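Local coordinates for uncharacterized protein AsqI (Emericella nidulans, PDB 5YY3) that catalyses, as a zinc-dependent cyclopenase, the ring-contracting conversion of 4'-methoxycyclopenin into 4'-methoxyviridicatin during aspoquinolone biosynthesis, at residues S54-G59 against K103-L108; L230-P235 against I643-K648; A460-E465 against L563-V568. All coordinates share one frame; numbering follows the deposited sequence.

Interaction 1 (S54-G59 against K103-L108); sequences SSDVRG and KAKELL
A salt bridge at the protein surface spans two helices of the N-terminal helical region, Asp56 on helix 53-61 reaching Lys105 on helix 97-109. Between these two segments only Asp56 and Lys105 touch, and their CA atoms, the closest pair across the contact, are 8.8 Å apart. The surface buried between the segments is accordingly small, 84 Å². The ammonium nitrogen Lys105 NZ lies 3.0 Å from Asp56 OD1. The second carboxylate oxygen, Asp56 OD2, is hardly farther from Lys105 NZ, at 3.2 Å. Distances so nearly equal might suggest a lysine lying in the plane of the carboxylate, between its oxygens, yet Lys105 NZ sits above one face of the group, almost over CG. The attraction is thus probably mainly electrostatic, with the ammonium group poised over the whole carboxylate instead of bonded end-on to a single oxygen. The CB of Asp56 is directed at the opposing helix, and its carboxylate needs little reach; Lys105 starts out less directly, runs nearly extended, and then bends at its last torsion (chi4 -32°), which brings NZ over the aspartate. The two side chains cross at about a right angle. A second, weaker ion pair lies within helix 97-109, where Lys103 NZ is 3.4 Å from Glu106 OE1, one helical turn along. Beneath this polar surface the helices pack through apolar side chains: Ala104 and Leu108 rest on Ile60 of helix 53-61 and on Met117 of helix 114-127. Val57 meets Leu125 of that same helix, while Lys103 and Ala104 also touch helix 77-92.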
loop_
_atom_site.group_PDB
_atom_site.type_symbol
_atom_site.label_atom_id
_atom_site.label_comp_id
_atom_site.label_asym_id
_atom_site.label_seq_id
_atom_site.Cartn_x
_atom_site.Cartn_y
_atom_site.Cartn_z
ATOM N N SER A 54 -51.831 -7.548 0.744
ATOM C CA SER A 54 -50.463 -7.041 0.713
ATOM C C SER A 54 -49.833 -6.986 2.116
ATOM O O SER A 54 -48.638 -7.242 2.280
ATOM C CB SER A 54 -50.421 -5.656 0.050
ATOM O OG SER A 54 -51.311 -5.585 -1.028
ATOM N N SER A 55 -50.632 -6.660 3.126
ATOM C CA SER A 55 -50.108 -6.555 4.486
ATOM C C SER A 55 -50.009 -7.924 5.168
ATOM O O SER A 55 -49.253 -8.097 6.125
ATOM C CB SER A 55 -50.966 -5.593 5.322
ATOM O OG SER A 55 -52.348 -5.832 5.108
ATOM N N ASP A 56 -50.770 -8.894 4.671
ATOM C CA ASP A 56 -50.604 -10.282 5.094
ATOM C C ASP A 56 -49.227 -10.766 4.666
ATOM O O ASP A 56 -48.502 -11.392 5.438
ATOM C CB ASP A 56 -51.685 -11.175 4.485
ATOM C CG ASP A 56 -52.955 -11.189 5.299
ATOM O OD1 ASP A 56 -52.883 -10.896 6.514
ATOM O OD2 ASP A 56 -54.020 -11.522 4.731
ATOM N N VAL A 57 -48.876 -10.455 3.422
ATOM C CA VAL A 57 -47.610 -10.873 2.843
ATOM C C VAL A 57 -46.432 -10.253 3.594
ATOM O O VAL A 57 -45.497 -10.965 3.960
ATOM C CB VAL A 57 -47.543 -10.512 1.337
ATOM C CG1 VAL A 57 -46.139 -10.718 0.782
ATOM C CG2 VAL A 57 -48.550 -11.337 0.557
ATOM N N ARG A 58 -46.481 -8.939 3.832
ATOM C CA ARG A 58 -45.452 -8.264 4.631
ATOM C C ARG A 58 -45.384 -8.835 6.047
ATOM O O ARG A 58 -44.300 -9.007 6.601
ATOM C CB ARG A 58 -45.701 -6.752 4.694
ATOM C CG ARG A 58 -45.443 -6.010 3.391
ATOM C CD ARG A 58 -45.922 -4.562 3.481
ATOM N NE ARG A 58 -47.062 -4.308 2.599
ATOM C CZ ARG A 58 -48.064 -3.479 2.885
ATOM N NH1 ARG A 58 -48.079 -2.828 4.040
ATOM N NH2 ARG A 58 -49.059 -3.312 2.021
ATOM N N GLY A 59 -46.541 -9.129 6.627
ATOM C CA GLY A 59 -46.591 -9.735 7.943
ATOM C C GLY A 59 -45.893 -11.083 7.993
ATOM O O GLY A 59 -45.175 -11.389 8.941
ATOM N N LYS A 103 -53.499 -20.933 3.479
ATOM C CA LYS A 103 -52.676 -22.124 3.718
ATOM C C LYS A 103 -51.411 -21.736 4.483
ATOM O O LYS A 103 -51.018 -22.396 5.454
ATOM C CB LYS A 103 -52.310 -22.813 2.396
ATOM C CG LYS A 103 -51.809 -24.249 2.542
ATOM C CD LYS A 103 -52.824 -25.121 3.291
ATOM C CE LYS A 103 -52.484 -26.615 3.250
ATOM N NZ LYS A 103 -51.610 -27.055 4.371
ATOM N N ALA A 104 -50.795 -20.641 4.044
ATOM C CA ALA A 104 -49.586 -20.108 4.658
ATOM C C ALA A 104 -49.787 -19.809 6.145
ATOM O O ALA A 104 -49.018 -20.291 6.985
ATOM C CB ALA A 104 -49.143 -18.850 3.916
ATOM N N LYS A 105 -50.807 -19.009 6.463
ATOM C CA LYS A 105 -51.119 -18.668 7.850
ATOM C C LYS A 105 -51.302 -19.928 8.667
ATOM O O LYS A 105 -50.817 -20.051 9.792
ATOM C CB LYS A 105 -52.391 -17.820 7.950
ATOM C CG LYS A 105 -52.281 -16.365 7.503
ATOM C CD LYS A 105 -53.401 -15.543 8.153
ATOM C CE LYS A 105 -53.815 -14.361 7.294
ATOM N NZ LYS A 105 -52.654 -13.858 6.524
ATOM N N GLU A 106 -52.023 -20.864 8.071
ATOM C CA GLU A 106 -52.327 -22.135 8.703
ATOM C C GLU A 106 -51.046 -22.865 9.079
ATOM O O GLU A 106 -50.851 -23.246 10.233
ATOM C CB GLU A 106 -53.175 -22.970 7.756
ATOM C CG GLU A 106 -53.578 -24.317 8.266
ATOM C CD GLU A 106 -54.496 -25.003 7.290
ATOM O OE1 GLU A 106 -53.995 -25.772 6.432
ATOM O OE2 GLU A 106 -55.717 -24.730 7.353
ATOM N N LEU A 107 -50.168 -23.034 8.097
ATOM C CA LEU A 107 -48.894 -23.707 8.308
ATOM C C LEU A 107 -48.047 -22.971 9.341
ATOM O O LEU A 107 -47.384 -23.594 10.169
ATOM C CB LEU A 107 -48.143 -23.832 6.980
ATOM C CG LEU A 107 -48.814 -24.700 5.916
ATOM C CD1 LEU A 107 -48.134 -24.529 4.573
ATOM C CD2 LEU A 107 -48.803 -26.163 6.341
ATOM N N LEU A 108 -48.087 -21.639 9.301
ATOM C CA LEU A 108 -47.326 -20.812 10.246
ATOM C C LEU A 108 -47.755 -21.039 11.696
ATOM O O LEU A 108 -46.904 -21.188 12.590
ATOM C CB LEU A 108 -47.453 -19.328 9.882
ATOM C CG LEU A 108 -46.545 -18.931 8.717
ATOM C CD1 LEU A 108 -46.973 -17.607 8.123
ATOM C CD2 LEU A 108 -45.083 -18.899 9.166
#

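Interaction 2 (L230-P235 against I643-K648); sequences LCWSLP and IYRTTK
Cys231 and Arg645 mark the closest approach of two backbones that never pair: their CA atoms are 9.0 Å apart. One segment leaves helix 210-231 through a Schellman motif, with Ser233 at positive phi (65°) as its C-prime residue; the other belongs to the end region of strand 636-644. The contact thus ties the C-terminal end of the helix, which carries the zinc ligand His218, to the beta-sheet. Arg645 bridges the gap, its chain extended as far as CD and bent at chi3 to lay the guanidinium flat over the six-membered ring of Trp232. Centres are 3.9 Å apart and the planes differ by 16°, a cation-pi stack in which Arg645 CZ comes to 3.4 Å from Trp232 CZ3. In the guanidinium plane, Arg645 NH1 donates to Cys231 O over 3.3 Å, a bent bond (137° at the hydrogen) with the donor well above the carbonyl plane; NH1 also bonds, more closely, to Gly566 O. Trp232 NE1 bonds to Tyr175 OH, and Arg645 NH2 forms a salt bridge with Asp165 of the second subunit. Leu448 of strand 443-449 packs on both Trp232 and Arg645, while Cys231 rests on Met571 of strand 571-580.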
loop_
_atom_site.group_PDB
_atom_site.type_symbol
_atom_site.label_atom_id
_atom_site.label_comp_id
_atom_site.label_asym_id
_atom_site.label_seq_id
_atom_site.Cartn_x
_atom_site.Cartn_y
_atom_site.Cartn_z
ATOM N N LEU A 230 -10.272 -5.264 -11.783
ATOM C CA LEU A 230 -9.189 -4.695 -12.564
ATOM C C LEU A 230 -9.155 -3.173 -12.491
ATOM O O LEU A 230 -8.093 -2.558 -12.622
ATOM C CB LEU A 230 -9.310 -5.130 -14.021
ATOM C CG LEU A 230 -8.299 -6.163 -14.501
ATOM C CD1 LEU A 230 -8.126 -7.227 -13.454
ATOM C CD2 LEU A 230 -8.772 -6.770 -15.808
ATOM N N CYS A 231 -10.318 -2.563 -12.292
ATOM C CA CYS A 231 -10.406 -1.113 -12.248
ATOM C C CYS A 231 -9.630 -0.555 -11.050
ATOM O O CYS A 231 -9.028 0.519 -11.119
ATOM C CB CYS A 231 -11.871 -0.681 -12.201
ATOM S SG CYS A 231 -12.844 -1.228 -13.642
ATOM N N TRP A 232 -9.636 -1.297 -9.955
ATOM C CA TRP A 232 -8.888 -0.885 -8.787
ATOM C C TRP A 232 -7.502 -1.511 -8.775
ATOM O O TRP A 232 -6.773 -1.393 -7.795
ATOM C CB TRP A 232 -9.647 -1.260 -7.520
ATOM C CG TRP A 232 -10.971 -0.598 -7.420
ATOM C CD1 TRP A 232 -12.189 -1.146 -7.708
ATOM C CD2 TRP A 232 -11.223 0.745 -6.990
ATOM N NE1 TRP A 232 -13.187 -0.228 -7.474
ATOM C CE2 TRP A 232 -12.623 0.941 -7.033
ATOM C CE3 TRP A 232 -10.401 1.803 -6.566
ATOM C CZ2 TRP A 232 -13.223 2.154 -6.667
ATOM C CZ3 TRP A 232 -10.999 3.021 -6.210
ATOM C CH2 TRP A 232 -12.395 3.179 -6.261
ATOM N N SER A 233 -7.163 -2.192 -9.864
ATOM C CA SER A 233 -5.872 -2.862 -10.010
ATOM C C SER A 233 -5.697 -4.000 -9.012
ATOM O O SER A 233 -4.578 -4.306 -8.624
ATOM C CB SER A 233 -4.710 -1.867 -9.867
ATOM O OG SER A 233 -4.547 -1.100 -11.054
ATOM N N LEU A 234 -6.805 -4.631 -8.616
ATOM C CA LEU A 234 -6.761 -5.780 -7.713
ATOM C C LEU A 234 -6.624 -7.095 -8.503
ATOM O O LEU A 234 -6.847 -7.128 -9.707
ATOM C CB LEU A 234 -8.013 -5.801 -6.833
ATOM C CG LEU A 234 -8.228 -4.535 -6.004
ATOM C CD1 LEU A 234 -9.527 -4.598 -5.211
ATOM C CD2 LEU A 234 -7.051 -4.342 -5.078
ATOM N N PRO A 235 -6.218 -8.174 -7.836
ATOM C CA PRO A 235 -6.051 -9.402 -8.617
ATOM C C PRO A 235 -7.351 -9.987 -9.168
ATOM O O PRO A 235 -8.450 -9.693 -8.686
ATOM C CB PRO A 235 -5.393 -10.374 -7.615
ATOM C CG PRO A 235 -5.398 -9.709 -6.314
ATOM C CD PRO A 235 -5.545 -8.248 -6.526
ATOM N N ILE A 643 -13.810 4.773 -19.602
ATOM C CA ILE A 643 -14.608 5.063 -18.420
ATOM C C ILE A 643 -13.746 5.740 -17.358
ATOM O O ILE A 643 -12.682 5.232 -16.996
ATOM C CB ILE A 643 -15.240 3.789 -17.849
ATOM C CG1 ILE A 643 -16.009 3.079 -18.960
ATOM C CG2 ILE A 643 -16.151 4.118 -16.694
ATOM C CD1 ILE A 643 -16.620 1.781 -18.522
ATOM N N TYR A 644 -14.237 6.881 -16.875
ATOM C CA TYR A 644 -13.574 7.712 -15.873
ATOM C C TYR A 644 -14.264 7.593 -14.522
ATOM O O TYR A 644 -15.478 7.769 -14.401
ATOM C CB TYR A 644 -13.571 9.191 -16.297
ATOM C CG TYR A 644 -12.743 9.494 -17.526
ATOM C CD1 TYR A 644 -13.180 9.113 -18.793
ATOM C CD2 TYR A 644 -11.529 10.183 -17.422
ATOM C CE1 TYR A 644 -12.419 9.386 -19.923
ATOM C CE2 TYR A 644 -10.763 10.459 -18.539
ATOM C CZ TYR A 644 -11.213 10.060 -19.787
ATOM O OH TYR A 644 -10.462 10.329 -20.905
ATOM N N ARG A 645 -13.467 7.312 -13.500
ATOM C CA ARG A 645 -13.950 7.185 -12.139
ATOM C C ARG A 645 -13.920 8.531 -11.430
ATOM O O ARG A 645 -12.995 9.328 -11.620
ATOM C CB ARG A 645 -13.093 6.170 -11.384
ATOM C CG ARG A 645 -13.575 5.838 -10.014
ATOM C CD ARG A 645 -12.779 4.671 -9.467
ATOM N NE ARG A 645 -11.450 5.056 -9.015
ATOM C CZ ARG A 645 -10.343 4.373 -9.297
ATOM N NH1 ARG A 645 -10.413 3.281 -10.055
ATOM N NH2 ARG A 645 -9.171 4.788 -8.829
ATOM N N THR A 646 -14.925 8.743 -10.584
ATOM C CA THR A 646 -15.202 10.009 -9.907
ATOM C C THR A 646 -15.715 9.717 -8.491
ATOM O O THR A 646 -16.265 8.643 -8.241
ATOM C CB THR A 646 -16.235 10.815 -10.740
ATOM O OG1 THR A 646 -15.547 11.734 -11.596
ATOM C CG2 THR A 646 -17.253 11.544 -9.901
ATOM N N THR A 647 -15.516 10.644 -7.562
ATOM C CA THR A 647 -16.109 10.548 -6.234
ATOM C C THR A 647 -17.148 11.665 -6.021
ATOM O O THR A 647 -16.823 12.831 -6.207
ATOM C CB THR A 647 -15.041 10.652 -5.140
ATOM O OG1 THR A 647 -14.020 9.675 -5.375
ATOM C CG2 THR A 647 -15.663 10.401 -3.780
ATOM N N LYS A 648 -18.379 11.333 -5.624
ATOM C CA LYS A 648 -19.343 12.382 -5.281
ATOM C C LYS A 648 -19.749 12.294 -3.823
ATOM O O LYS A 648 -20.577 11.457 -3.450
ATOM C CB LYS A 648 -20.588 12.322 -6.173
ATOM C CG LYS A 648 -20.284 12.594 -7.626
ATOM C CD LYS A 648 -21.480 13.157 -8.389
ATOM C CE LYS A 648 -22.701 12.248 -8.330
ATOM N NZ LYS A 648 -23.611 12.537 -9.493
#

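Interaction 3 (A460-E465 against L563-V568); sequences AKLGHE and LPVGKV
Within the Ig-like domain of the hemocyanin type, strand 461-475 turns Leu462 and His464 toward the loop that precedes strand 571-580, where Leu563 and Val565 receive them. Alternation along the strand puts these two residues on the same side: Leu462 reaches both Val565 and the backbone of Leu563, His464 the side chain of Leu563. Leu462 swings CG away from its backbone N (chi1 -179°), and its two methyls divide the work. Leu462 CD1 lies 3.8 Å from Val565 CG2. Leu462 CD2 lies 3.9 Å from the carbonyl oxygen Leu563 O. The other branch of Val565, CG1, packs on Cys231 of helix 210-231. The second pairing is built differently. The side chains of Leu563 and His464 cross at about a right angle, Leu563 CD2 lying 3.8 Å from His464 CB and 3.9 Å from His464 CG, so that it meets the root of the side chain and an oblique aspect of the imidazole. His464 places its ring between backbone N and carbonyl carbon (chi1 66°), within reach of both this methyl and the next residue's carbonyl. Both imidazole nitrogens are engaged, which fixes the ring's rotation: NE2 bonds to the side chain of Gln559, and His464 ND1 donates to the neighbouring carbonyl, Glu465 O, in a short, nearly straight bond of 2.7 Å whose acceptor lies close to the ring plane.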
loop_
_atom_site.group_PDB
_atom_site.type_symbol
_atom_site.label_atom_id
_atom_site.label_comp_id
_atom_site.label_asym_id
_atom_site.label_seq_id
_atom_site.Cartn_x
_atom_site.Cartn_y
_atom_site.Cartn_z
ATOM N N ALA A 460 -19.197 2.569 -0.442
ATOM C CA ALA A 460 -19.698 3.487 -1.470
ATOM C C ALA A 460 -21.002 2.974 -2.087
ATOM O O ALA A 460 -21.394 1.826 -1.875
ATOM C CB ALA A 460 -18.653 3.697 -2.570
ATOM N N LYS A 461 -21.675 3.856 -2.819
ATOM C CA LYS A 461 -22.773 3.486 -3.700
ATOM C C LYS A 461 -22.385 3.899 -5.112
ATOM O O LYS A 461 -22.316 5.093 -5.398
ATOM C CB LYS A 461 -24.085 4.170 -3.299
ATOM C CG LYS A 461 -25.262 3.864 -4.234
ATOM C CD LYS A 461 -25.664 2.389 -4.134
ATOM C CE LYS A 461 -26.859 2.054 -5.008
ATOM N NZ LYS A 461 -27.457 0.729 -4.652
ATOM N N LEU A 462 -22.110 2.931 -5.979
ATOM C CA LEU A 462 -21.681 3.237 -7.341
ATOM C C LEU A 462 -22.861 3.784 -8.142
ATOM O O LEU A 462 -24.024 3.482 -7.863
ATOM C CB LEU A 462 -21.098 2.002 -8.021
ATOM C CG LEU A 462 -20.596 2.208 -9.461
ATOM C CD1 LEU A 462 -19.459 3.221 -9.498
ATOM C CD2 LEU A 462 -20.158 0.898 -10.111
ATOM N N GLY A 463 -22.557 4.610 -9.129
ATOM C CA GLY A 463 -23.546 5.115 -10.056
ATOM C C GLY A 463 -22.808 5.610 -11.280
ATOM O O GLY A 463 -21.570 5.651 -11.302
ATOM N N HIS A 464 -23.546 5.983 -12.315
ATOM C CA HIS A 464 -22.887 6.552 -13.476
ATOM C C HIS A 464 -23.734 7.660 -14.084
ATOM O O HIS A 464 -24.964 7.649 -13.966
ATOM C CB HIS A 464 -22.607 5.465 -14.512
ATOM C CG HIS A 464 -23.848 4.875 -15.102
ATOM N ND1 HIS A 464 -24.525 5.464 -16.146
ATOM C CD2 HIS A 464 -24.548 3.760 -14.780
ATOM C CE1 HIS A 464 -25.584 4.733 -16.449
ATOM N NE2 HIS A 464 -25.618 3.690 -15.639
ATOM N N GLU A 465 -23.074 8.618 -14.729
ATOM C CA GLU A 465 -23.795 9.631 -15.486
ATOM C C GLU A 465 -24.533 8.927 -16.608
ATOM O O GLU A 465 -24.063 7.897 -17.098
ATOM C CB GLU A 465 -22.856 10.707 -16.052
ATOM C CG GLU A 465 -22.089 11.501 -15.009
ATOM C CD GLU A 465 -22.991 12.169 -13.988
ATOM O OE1 GLU A 465 -24.181 12.419 -14.303
ATOM O OE2 GLU A 465 -22.500 12.437 -12.862
ATOM N N LEU A 563 -22.165 0.169 -15.747
ATOM C CA LEU A 563 -20.803 0.476 -16.167
ATOM C C LEU A 563 -19.791 -0.018 -15.145
ATOM O O LEU A 563 -19.964 0.215 -13.952
ATOM C CB LEU A 563 -20.646 1.984 -16.375
ATOM C CG LEU A 563 -20.602 2.630 -17.755
ATOM C CD1 LEU A 563 -21.511 1.956 -18.731
ATOM C CD2 LEU A 563 -20.936 4.104 -17.629
ATOM N N PRO A 564 -18.732 -0.701 -15.606
ATOM C CA PRO A 564 -17.584 -0.887 -14.717
ATOM C C PRO A 564 -17.133 0.465 -14.183
ATOM O O PRO A 564 -17.263 1.438 -14.904
ATOM C CB PRO A 564 -16.534 -1.511 -15.630
ATOM C CG PRO A 564 -17.353 -2.274 -16.647
ATOM C CD PRO A 564 -18.564 -1.409 -16.886
ATOM N N VAL A 565 -16.643 0.522 -12.950
ATOM C CA VAL A 565 -16.331 1.786 -12.288
ATOM C C VAL A 565 -15.263 2.614 -13.054
ATOM O O VAL A 565 -15.302 3.848 -13.040
ATOM C CB VAL A 565 -15.885 1.531 -10.814
ATOM C CG1 VAL A 565 -14.600 0.723 -10.750
ATOM C CG2 VAL A 565 -15.748 2.837 -10.021
ATOM N N GLY A 566 -14.338 1.942 -13.738
ATOM C CA GLY A 566 -13.314 2.631 -14.501
ATOM C C GLY A 566 -12.159 3.136 -13.655
ATOM O O GLY A 566 -12.009 2.755 -12.491
ATOM N N LYS A 567 -11.330 3.999 -14.240
ATOM C CA LYS A 567 -10.207 4.602 -13.511
ATOM C C LYS A 567 -10.253 6.118 -13.563
ATOM O O LYS A 567 -10.835 6.691 -14.486
ATOM C CB LYS A 567 -8.887 4.090 -14.076
ATOM C CG LYS A 567 -8.643 2.620 -13.745
ATOM C CD LYS A 567 -7.519 2.042 -14.585
ATOM C CE LYS A 567 -7.003 0.752 -13.985
ATOM N NZ LYS A 567 -5.785 0.315 -14.718
ATOM N N VAL A 568 -9.643 6.772 -12.574
ATOM C CA VAL A 568 -9.671 8.239 -12.491
ATOM C C VAL A 568 -9.174 8.865 -13.797
ATOM O O VAL A 568 -9.783 9.808 -14.317
ATOM C CB VAL A 568 -8.829 8.754 -11.299
ATOM C CG1 VAL A 568 -8.660 10.299 -11.359
ATOM C CG2 VAL A 568 -9.469 8.318 -9.972
#

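From the N terminus, interaction 1 closes first, joining two helices across 43 intervening residues that include no strand. It is complete before the others begin, and its nearest atoms remain about 21 Å from interaction 3 and about 31 Å from interaction 2. Interaction 2 opens at 230-235, at the end of a helix in the metal-binding domain, and closes only at 643-648. Interaction 3 falls entirely within that long span, joining 460-465 to 563-568 in the Ig-like domain. These two contacts touch: Arg645 N bonds to Lys567 O (2.9 Å), and Val565 CG1 packs on Cys231 CB of helix 210-231. The loop 563-568 thus links the helical domain to the beta-sheet, whereas interaction 1 stands alone.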